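Local atomic coordinates of alpha-1,3-glucanase (Streptomyces thermodiastaticus, PDB entry 7C7D), a protein that probably hydrolyses the alpha-1,3-glycosidic bonds of alpha-1,3-glucan, as a thermostable glycoside hydrolase of family GH87. Residues Ser274-Gly284 and Pro305-Pro315; Gly295-Ser303 and Trp323-Leu331. One frame throughout, in Å; residues are numbered along the deposited sequence.

Overall arrangement
Both contacts join successive coils of the right-handed parallel beta-helix expected of a pectate lyase-like domain, and their centres lie about 14 Å apart on the same side of the chain's centre. Their segments alternate along the sequence: 274-284, 295-303, 305-315, 323-331. Contact 1 pairs strands 277-279 and 309-311, the first two of a parallel sheet of eleven; contact 2 lies at the turn that follows strands 292-294 and 323-325 of another face. The two meet directly, since Asp306 O lies 2.8 Å from Lys328 N and Phe308 CB packs on Gly330 O. They thus share the middle coil, which pairs with the coil before it in contact 1 and the coil after it in contact 2.

Contact 1: residues Ser274-Gly284 and Pro305-Pro315; sequences SHFIDQTDSAG and PDNFVNGSLGP
Asp278 and Asn310 stand side by side on neighbouring parallel strands, pointing the same way, with carboxylate and amide planes 81° apart. Asn310 ND2 reaches Asp278 OD1 at 2.9 Å from above the carboxylate plane, while that oxygen stays close to the amide plane. With CG anti to the backbone N in both residues (chi1 -171° in Asp278), the two polar ends run alongside each other. Asp278 OD2 accepts from His275 NE2 at 2.7 Å through its anti lone pair; this nearly in-plane bond probably limits the ring's rotation. Pro305 lies across the pair, its CG 3.6 Å from both His275 NE2 and Asp278 OD2.

Just before the strands, the Phe276 and Phe308 rings meet rim to rim, centroids 6.0 Å apart and planes at 16°, and Val309 CG2 covers one face of Phe308. Further along, Gln279 extends its amide so that NE2 donates to Ser312 O at 2.9 Å, in the carbonyl plane, while Ser312 N binds Gln279 O. Gly311 comes so close to Gln279 O that a side chain there would clash.

Strand 277-279 is outermost in its sheet; strand 309-311 is flanked beyond by strand 331-333, where Trp332 touches Asn310, and Val293 of strand 292-294 packs against both phenylalanines.

Contact 2: residues Gly295-Ser303 and Trp323-Leu331; sequences GEVTERVDS and WIQHVKVGL
A turn between faces of the parallel beta-helix brings Gly295-Ser303 against Trp323-Leu331, one coil further on. The evidence is a pair of backbone bonds just beyond strands 292-294 and 323-325: Gly295 N donates to Gln325 O at 2.9 Å, and Val297 N reaches His326 O at 3.1 Å from above the carbonyl plane. Gly295 fits because a CB at this position would collide with His326 O.

Val297 turns toward the other coil and lays CG2 on Val327 CA at 3.7 Å, while CG1, anti to the backbone N (chi1 176°), faces the backbone of Lys328. The His326 ring meets Gly295 O at its edge, near the ring plane, and water 3 joins that oxygen to ND1. Gln325 CG lies over one ring face, and His326 NE2 hydrogen-bonds Asp163 OD1, so the imidazole is fixed from several directions.

Lys328 spans the distance to the outer loop. Its chain leaves extended and bends at chi3 (70°), bringing CD to 3.4 Å from Val301 O and NZ to 3.1 Å from the same oxygen, where it donates tilted 31° from the carbonyl plane; Ser304 O takes another bond from NZ. A methionine in its place would probably leave the carbonyls of Val301 and Ser304 without this donor and let the outer loop shift. Nearby, Arg300 NE bridges to the syn lone pair of Asp302 OD1 at 2.9 Å, and its NH1 forms a second salt bridge with Asp376.

Tyr145 stacks on His326 and its OH hydrogen-bonds Glu296, which also forms a salt bridge with Lys144. Strand 323-325 is flanked by strands 292-294 and 341-348, parallel to both.

Contact 1: residues Ser274-Gly284 and Pro305-Pro315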
loop_
_atom_site.group_PDB
_atom_site.type_symbol
_atom_site.label_atom_id
_atom_site.label_comp_id
_atom_site.label_asym_id
_atom_site.label_seq_id
_atom_site.Cartn_x
_atom_site.Cartn_y
_atom_site.Cartn_z
ATOM N N SER A 274 11.955 12.503 9.405
ATOM C CA SER A 274 10.605 12.738 8.924
ATOM C C SER A 274 10.578 13.680 7.728
ATOM O O SER A 274 9.506 14.160 7.353
ATOM C CB SER A 274 9.725 13.270 10.061
ATOM O OG SER A 274 9.654 12.336 11.125
ATOM N N HIS A 275 11.734 13.956 7.120
ATOM C CA HIS A 275 11.838 14.912 6.020
ATOM C C HIS A 275 13.178 14.671 5.340
ATOM O O HIS A 275 14.086 15.500 5.426
ATOM C CB HIS A 275 11.759 16.337 6.583
ATOM C CG HIS A 275 11.621 17.408 5.547
ATOM N ND1 HIS A 275 12.052 18.697 5.765
ATOM C CD2 HIS A 275 11.081 17.396 4.305
ATOM C CE1 HIS A 275 11.790 19.434 4.701
ATOM N NE2 HIS A 275 11.198 18.670 3.800
ATOM N N PHE A 276 13.326 13.519 4.686
ATOM C CA PHE A 276 14.656 13.034 4.332
ATOM C C PHE A 276 15.213 13.711 3.081
ATOM O O PHE A 276 16.255 14.373 3.139
ATOM C CB PHE A 276 14.645 11.508 4.208
ATOM C CG PHE A 276 15.980 10.919 3.869
ATOM C CD1 PHE A 276 17.056 11.052 4.733
ATOM C CD2 PHE A 276 16.164 10.244 2.679
ATOM C CE1 PHE A 276 18.287 10.505 4.419
ATOM C CE2 PHE A 276 17.391 9.698 2.354
ATOM C CZ PHE A 276 18.457 9.828 3.225
ATOM N N ILE A 277 14.548 13.545 1.936
ATOM C CA ILE A 277 14.926 14.219 0.698
ATOM C C ILE A 277 13.757 15.083 0.256
ATOM O O ILE A 277 12.622 14.603 0.186
ATOM C CB ILE A 277 15.327 13.216 -0.402
ATOM C CG1 ILE A 277 16.668 12.565 -0.056
ATOM C CG2 ILE A 277 15.392 13.898 -1.767
ATOM C CD1 ILE A 277 16.995 11.343 -0.917
ATOM N N ASP A 278 14.034 16.353 -0.037
ATOM C CA ASP A 278 12.995 17.280 -0.481
ATOM C C ASP A 278 13.634 18.226 -1.487
ATOM O O ASP A 278 14.419 19.107 -1.111
ATOM C CB ASP A 278 12.416 18.031 0.720
ATOM C CG ASP A 278 11.181 18.851 0.382
ATOM O OD1 ASP A 278 10.829 18.969 -0.810
ATOM O OD2 ASP A 278 10.556 19.382 1.327
ATOM N N GLN A 279 13.325 18.039 -2.767
ATOM C CA GLN A 279 13.943 18.842 -3.809
ATOM C C GLN A 279 13.039 18.822 -5.027
ATOM O O GLN A 279 12.466 17.784 -5.363
ATOM C CB GLN A 279 15.333 18.301 -4.165
ATOM C CG GLN A 279 15.343 16.823 -4.537
ATOM C CD GLN A 279 16.743 16.263 -4.662
ATOM O OE1 GLN A 279 17.684 16.755 -4.049
ATOM N NE2 GLN A 279 16.891 15.230 -5.476
ATOM N N THR A 280 12.903 19.972 -5.677
ATOM C CA THR A 280 12.016 20.053 -6.828
ATOM C C THR A 280 12.661 19.520 -8.092
ATOM O O THR A 280 11.949 19.212 -9.054
ATOM C CB THR A 280 11.552 21.491 -7.050
ATOM O OG1 THR A 280 12.696 22.337 -7.214
ATOM C CG2 THR A 280 10.725 21.980 -5.869
ATOM N N ASP A 281 13.981 19.386 -8.110
ATOM C CA ASP A 281 14.652 18.958 -9.321
ATOM C C ASP A 281 15.994 18.347 -8.947
ATOM O O ASP A 281 16.497 18.532 -7.836
ATOM C CB ASP A 281 14.794 20.127 -10.297
ATOM C CG ASP A 281 15.186 19.683 -11.680
ATOM O OD1 ASP A 281 16.123 20.285 -12.239
ATOM O OD2 ASP A 281 14.582 18.717 -12.200
ATOM N N SER A 282 16.546 17.589 -9.888
ATOM C CA SER A 282 17.801 16.882 -9.682
ATOM C C SER A 282 18.335 16.454 -11.039
ATOM O O SER A 282 17.562 16.120 -11.942
ATOM C CB SER A 282 17.572 15.643 -8.809
ATOM O OG SER A 282 18.666 14.751 -8.862
ATOM N N ALA A 283 19.663 16.470 -11.175
ATOM C CA ALA A 283 20.292 15.901 -12.358
ATOM C C ALA A 283 20.086 14.400 -12.472
ATOM O O ALA A 283 20.398 13.827 -13.519
ATOM C CB ALA A 283 21.785 16.223 -12.359
ATOM N N GLY A 284 19.589 13.749 -11.435
ATOM C CA GLY A 284 19.289 12.339 -11.532
ATOM C C GLY A 284 20.479 11.464 -11.204
ATOM O O GLY A 284 21.454 11.878 -10.569
ATOM N N PRO A 305 5.618 18.553 4.136
ATOM C CA PRO A 305 6.286 17.486 3.366
ATOM C C PRO A 305 6.986 16.477 4.271
ATOM O O PRO A 305 8.194 16.280 4.197
ATOM C CB PRO A 305 7.280 18.284 2.514
ATOM C CG PRO A 305 7.673 19.426 3.413
ATOM C CD PRO A 305 6.392 19.811 4.121
ATOM N N ASP A 306 6.208 15.812 5.126
ATOM C CA ASP A 306 6.755 14.937 6.166
ATOM C C ASP A 306 7.039 13.542 5.614
ATOM O O ASP A 306 6.556 12.533 6.124
ATOM C CB ASP A 306 5.792 14.833 7.342
ATOM C CG ASP A 306 5.389 16.170 7.897
ATOM O OD1 ASP A 306 6.227 17.101 7.898
ATOM O OD2 ASP A 306 4.228 16.281 8.351
ATOM N N ASN A 307 7.872 13.506 4.582
ATOM C CA ASN A 307 7.957 12.365 3.685
ATOM C C ASN A 307 9.382 11.827 3.621
ATOM O O ASN A 307 10.339 12.493 4.016
ATOM C CB ASN A 307 7.498 12.795 2.289
ATOM C CG ASN A 307 6.082 13.342 2.301
ATOM O OD1 ASN A 307 5.282 12.961 3.148
ATOM N ND2 ASN A 307 5.760 14.223 1.359
ATOM N N PHE A 308 9.521 10.596 3.117
ATOM C CA PHE A 308 10.852 10.057 2.838
ATOM C C PHE A 308 11.458 10.730 1.605
ATOM O O PHE A 308 12.548 11.306 1.677
ATOM C CB PHE A 308 10.778 8.523 2.749
ATOM C CG PHE A 308 11.823 7.872 1.868
ATOM C CD1 PHE A 308 13.187 8.011 2.118
ATOM C CD2 PHE A 308 11.432 7.080 0.798
ATOM C CE1 PHE A 308 14.136 7.385 1.305
ATOM C CE2 PHE A 308 12.368 6.448 -0.010
ATOM C CZ PHE A 308 13.718 6.593 0.236
ATOM N N VAL A 309 10.746 10.718 0.478
ATOM C CA VAL A 309 11.150 11.468 -0.708
ATOM C C VAL A 309 10.021 12.413 -1.083
ATOM O O VAL A 309 8.859 12.001 -1.170
ATOM C CB VAL A 309 11.494 10.548 -1.895
ATOM C CG1 VAL A 309 11.709 11.372 -3.158
ATOM C CG2 VAL A 309 12.726 9.727 -1.567
ATOM N N ASN A 310 10.366 13.682 -1.292
ATOM C CA ASN A 310 9.413 14.706 -1.697
ATOM C C ASN A 310 9.995 15.418 -2.903
ATOM O O ASN A 310 10.987 16.140 -2.777
ATOM C CB ASN A 310 9.190 15.690 -0.553
ATOM C CG ASN A 310 7.968 16.541 -0.754
ATOM O OD1 ASN A 310 6.848 16.070 -0.580
ATOM N ND2 ASN A 310 8.170 17.808 -1.101
ATOM N N GLY A 311 9.382 15.222 -4.067
ATOM C CA GLY A 311 9.803 15.920 -5.263
ATOM C C GLY A 311 10.435 15.027 -6.310
ATOM O O GLY A 311 9.858 14.015 -6.730
ATOM N N SER A 312 11.641 15.382 -6.730
ATOM C CA SER A 312 12.255 14.808 -7.917
ATOM C C SER A 312 13.576 14.133 -7.580
ATOM O O SER A 312 14.449 14.745 -6.948
ATOM C CB SER A 312 12.494 15.907 -8.953
ATOM O OG SER A 312 13.381 15.476 -9.963
ATOM N N LEU A 313 13.732 12.892 -8.044
ATOM C CA LEU A 313 15.007 12.198 -7.998
ATOM C C LEU A 313 15.753 12.280 -9.322
ATOM O O LEU A 313 16.837 11.700 -9.452
ATOM C CB LEU A 313 14.814 10.736 -7.597
ATOM C CG LEU A 313 14.274 10.518 -6.185
ATOM C CD1 LEU A 313 14.028 9.034 -5.943
ATOM C CD2 LEU A 313 15.229 11.091 -5.146
ATOM N N GLY A 314 15.207 13.006 -10.296
ATOM C CA GLY A 314 15.838 13.168 -11.582
ATOM C C GLY A 314 15.748 11.925 -12.441
ATOM O O GLY A 314 15.175 10.906 -12.049
ATOM N N PRO A 315 16.318 11.999 -13.639
ATOM C CA PRO A 315 16.292 10.850 -14.555
ATOM C C PRO A 315 17.299 9.774 -14.171
ATOM O O PRO A 315 18.362 10.046 -13.609
ATOM C CB PRO A 315 16.678 11.474 -15.902
ATOM C CG PRO A 315 17.539 12.656 -15.518
ATOM C CD PRO A 315 16.926 13.196 -14.248
HETATM O O HOH W 1 8.381 16.502 9.298
HETATM O O HOH W 2 10.717 14.720 2.277
#

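Contact 2: residues Gly295-Ser303 and Trp323-Leu331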
loop_
_atom_site.group_PDB
_atom_site.type_symbol
_atom_site.label_atom_id
_atom_site.label_comp_id
_atom_site.label_asym_id
_atom_site.label_seq_id
_atom_site.Cartn_x
_atom_site.Cartn_y
_atom_site.Cartn_z
ATOM N N GLY A 295 10.528 7.615 10.305
ATOM C CA GLY A 295 10.208 8.921 10.836
ATOM C C GLY A 295 9.542 8.835 12.193
ATOM O O GLY A 295 9.530 7.797 12.859
ATOM N N GLU A 296 8.989 9.975 12.609
ATOM C CA GLU A 296 8.228 10.089 13.848
ATOM C C GLU A 296 6.872 10.722 13.572
ATOM O O GLU A 296 6.296 11.384 14.435
ATOM C CB GLU A 296 9.003 10.868 14.911
ATOM C CG GLU A 296 10.306 10.199 15.319
ATOM C CD GLU A 296 10.103 8.879 16.055
ATOM O OE1 GLU A 296 9.057 8.717 16.720
ATOM O OE2 GLU A 296 10.990 8.000 15.972
ATOM N N VAL A 297 6.346 10.511 12.370
ATOM C CA VAL A 297 5.097 11.141 11.963
ATOM C C VAL A 297 3.936 10.403 12.613
ATOM O O VAL A 297 3.820 9.173 12.504
ATOM C CB VAL A 297 4.976 11.152 10.431
ATOM C CG1 VAL A 297 3.632 11.715 10.010
ATOM C CG2 VAL A 297 6.119 11.959 9.820
ATOM N N THR A 298 3.084 11.148 13.313
ATOM C CA THR A 298 1.950 10.573 14.021
ATOM C C THR A 298 0.625 11.150 13.551
ATOM O O THR A 298 -0.427 10.794 14.095
ATOM C CB THR A 298 2.097 10.782 15.533
ATOM O OG1 THR A 298 1.924 12.170 15.825
ATOM C CG2 THR A 298 3.480 10.351 16.009
ATOM N N GLU A 299 0.642 12.025 12.554
ATOM C CA GLU A 299 -0.567 12.677 12.089
ATOM C C GLU A 299 -0.423 12.909 10.596
ATOM O O GLU A 299 0.639 12.689 10.015
ATOM C CB GLU A 299 -0.781 14.003 12.811
ATOM C CG GLU A 299 0.374 14.950 12.629
ATOM C CD GLU A 299 0.454 15.983 13.721
ATOM O OE1 GLU A 299 -0.601 16.349 14.284
ATOM O OE2 GLU A 299 1.579 16.419 14.020
ATOM N N ARG A 300 -1.503 13.374 9.981
ATOM C CA ARG A 300 -1.504 13.712 8.565
ATOM C C ARG A 300 -1.699 15.217 8.435
ATOM O O ARG A 300 -2.802 15.728 8.663
ATOM C CB ARG A 300 -2.590 12.942 7.824
ATOM C CG ARG A 300 -2.575 13.209 6.347
ATOM C CD ARG A 300 -3.661 12.443 5.676
ATOM N NE ARG A 300 -3.737 12.778 4.267
ATOM C CZ ARG A 300 -4.392 12.046 3.377
ATOM N NH1 ARG A 300 -5.022 10.946 3.765
ATOM N NH2 ARG A 300 -4.410 12.416 2.108
ATOM N N VAL A 301 -0.626 15.919 8.091
ATOM C CA VAL A 301 -0.645 17.354 7.832
ATOM C C VAL A 301 -0.413 17.518 6.336
ATOM O O VAL A 301 0.720 17.409 5.853
ATOM C CB VAL A 301 0.416 18.100 8.651
ATOM C CG1 VAL A 301 0.296 19.608 8.440
ATOM C CG2 VAL A 301 0.292 17.756 10.132
ATOM N N ASP A 302 -1.489 17.771 5.587
ATOM C CA ASP A 302 -1.388 17.706 4.134
ATOM C C ASP A 302 -0.410 18.734 3.582
ATOM O O ASP A 302 0.261 18.469 2.578
ATOM C CB ASP A 302 -2.771 17.830 3.492
ATOM C CG ASP A 302 -3.512 16.504 3.457
ATOM O OD1 ASP A 302 -2.852 15.452 3.620
ATOM O OD2 ASP A 302 -4.746 16.508 3.259
ATOM N N SER A 303 -0.279 19.883 4.245
ATOM C CA SER A 303 0.594 20.954 3.778
ATOM C C SER A 303 2.055 20.771 4.178
ATOM O O SER A 303 2.890 21.596 3.788
ATOM C CB SER A 303 0.091 22.305 4.296
ATOM O OG SER A 303 0.057 22.324 5.716
ATOM N N TRP A 323 13.583 0.191 3.760
ATOM C CA TRP A 323 12.507 0.052 4.735
ATOM C C TRP A 323 12.065 1.465 5.087
ATOM O O TRP A 323 12.845 2.226 5.669
ATOM C CB TRP A 323 13.041 -0.652 5.976
ATOM C CG TRP A 323 12.048 -0.873 7.059
ATOM C CD1 TRP A 323 11.550 0.055 7.938
ATOM C CD2 TRP A 323 11.454 -2.121 7.413
ATOM N NE1 TRP A 323 10.664 -0.547 8.803
ATOM C CE2 TRP A 323 10.591 -1.882 8.501
ATOM C CE3 TRP A 323 11.558 -3.423 6.906
ATOM C CZ2 TRP A 323 9.852 -2.901 9.103
ATOM C CZ3 TRP A 323 10.820 -4.428 7.500
ATOM C CH2 TRP A 323 9.973 -4.160 8.583
ATOM N N ILE A 324 10.832 1.818 4.728
ATOM C CA ILE A 324 10.311 3.174 4.880
ATOM C C ILE A 324 9.111 3.092 5.808
ATOM O O ILE A 324 8.184 2.313 5.549
ATOM C CB ILE A 324 9.888 3.756 3.522
ATOM C CG1 ILE A 324 11.038 3.695 2.513
ATOM C CG2 ILE A 324 9.335 5.169 3.677
ATOM C CD1 ILE A 324 12.288 4.412 2.935
ATOM N N GLN A 325 9.128 3.868 6.895
ATOM C CA GLN A 325 8.108 3.694 7.915
ATOM C C GLN A 325 7.901 4.986 8.697
ATOM O O GLN A 325 8.838 5.755 8.906
ATOM C CB GLN A 325 8.522 2.562 8.866
ATOM C CG GLN A 325 7.489 2.192 9.896
ATOM C CD GLN A 325 7.947 1.071 10.813
ATOM O OE1 GLN A 325 9.152 0.826 10.974
ATOM N NE2 GLN A 325 6.989 0.382 11.420
ATOM N N HIS A 326 6.667 5.193 9.170
ATOM C CA HIS A 326 6.359 6.294 10.100
ATOM C C HIS A 326 6.644 7.658 9.482
ATOM O O HIS A 326 7.200 8.555 10.126
ATOM C CB HIS A 326 7.049 6.138 11.458
ATOM C CG HIS A 326 6.593 4.944 12.231
ATOM N ND1 HIS A 326 7.370 4.342 13.198
ATOM C CD2 HIS A 326 5.441 4.232 12.175
ATOM C CE1 HIS A 326 6.719 3.307 13.702
ATOM N NE2 HIS A 326 5.545 3.220 13.099
ATOM N N VAL A 327 6.253 7.813 8.220
ATOM C CA VAL A 327 6.251 9.099 7.533
ATOM C C VAL A 327 4.824 9.390 7.086
ATOM O O VAL A 327 3.912 8.587 7.330
ATOM C CB VAL A 327 7.258 9.132 6.365
ATOM C CG1 VAL A 327 8.675 9.024 6.897
ATOM C CG2 VAL A 327 6.998 7.994 5.365
ATOM N N LYS A 328 4.608 10.539 6.445
ATOM C CA LYS A 328 3.282 10.842 5.910
ATOM C C LYS A 328 3.088 10.124 4.578
ATOM O O LYS A 328 2.252 9.223 4.461
ATOM C CB LYS A 328 3.085 12.356 5.775
ATOM C CG LYS A 328 1.677 12.725 5.323
ATOM C CD LYS A 328 1.511 14.199 5.037
ATOM C CE LYS A 328 2.260 14.616 3.793
ATOM N NZ LYS A 328 1.800 15.955 3.311
ATOM N N VAL A 329 3.862 10.514 3.567
ATOM C CA VAL A 329 3.933 9.808 2.293
ATOM C C VAL A 329 5.321 9.197 2.175
ATOM O O VAL A 329 6.321 9.844 2.500
ATOM C CB VAL A 329 3.640 10.745 1.104
ATOM C CG1 VAL A 329 3.779 10.001 -0.226
ATOM C CG2 VAL A 329 2.255 11.329 1.238
ATOM N N GLY A 330 5.391 7.948 1.718
ATOM C CA GLY A 330 6.698 7.375 1.455
ATOM C C GLY A 330 7.442 8.130 0.369
ATOM O O GLY A 330 8.509 8.702 0.612
ATOM N N LEU A 331 6.888 8.153 -0.840
ATOM C CA LEU A 331 7.482 8.878 -1.960
ATOM C C LEU A 331 6.393 9.705 -2.620
ATOM O O LEU A 331 5.475 9.154 -3.241
ATOM C CB LEU A 331 8.138 7.937 -2.973
ATOM C CG LEU A 331 9.318 7.090 -2.482
ATOM C CD1 LEU A 331 8.861 5.765 -1.872
ATOM C CD2 LEU A 331 10.306 6.833 -3.615
HETATM O O HOH W 3 9.588 5.472 14.539
HETATM O O HOH W 4 3.459 7.629 10.257
#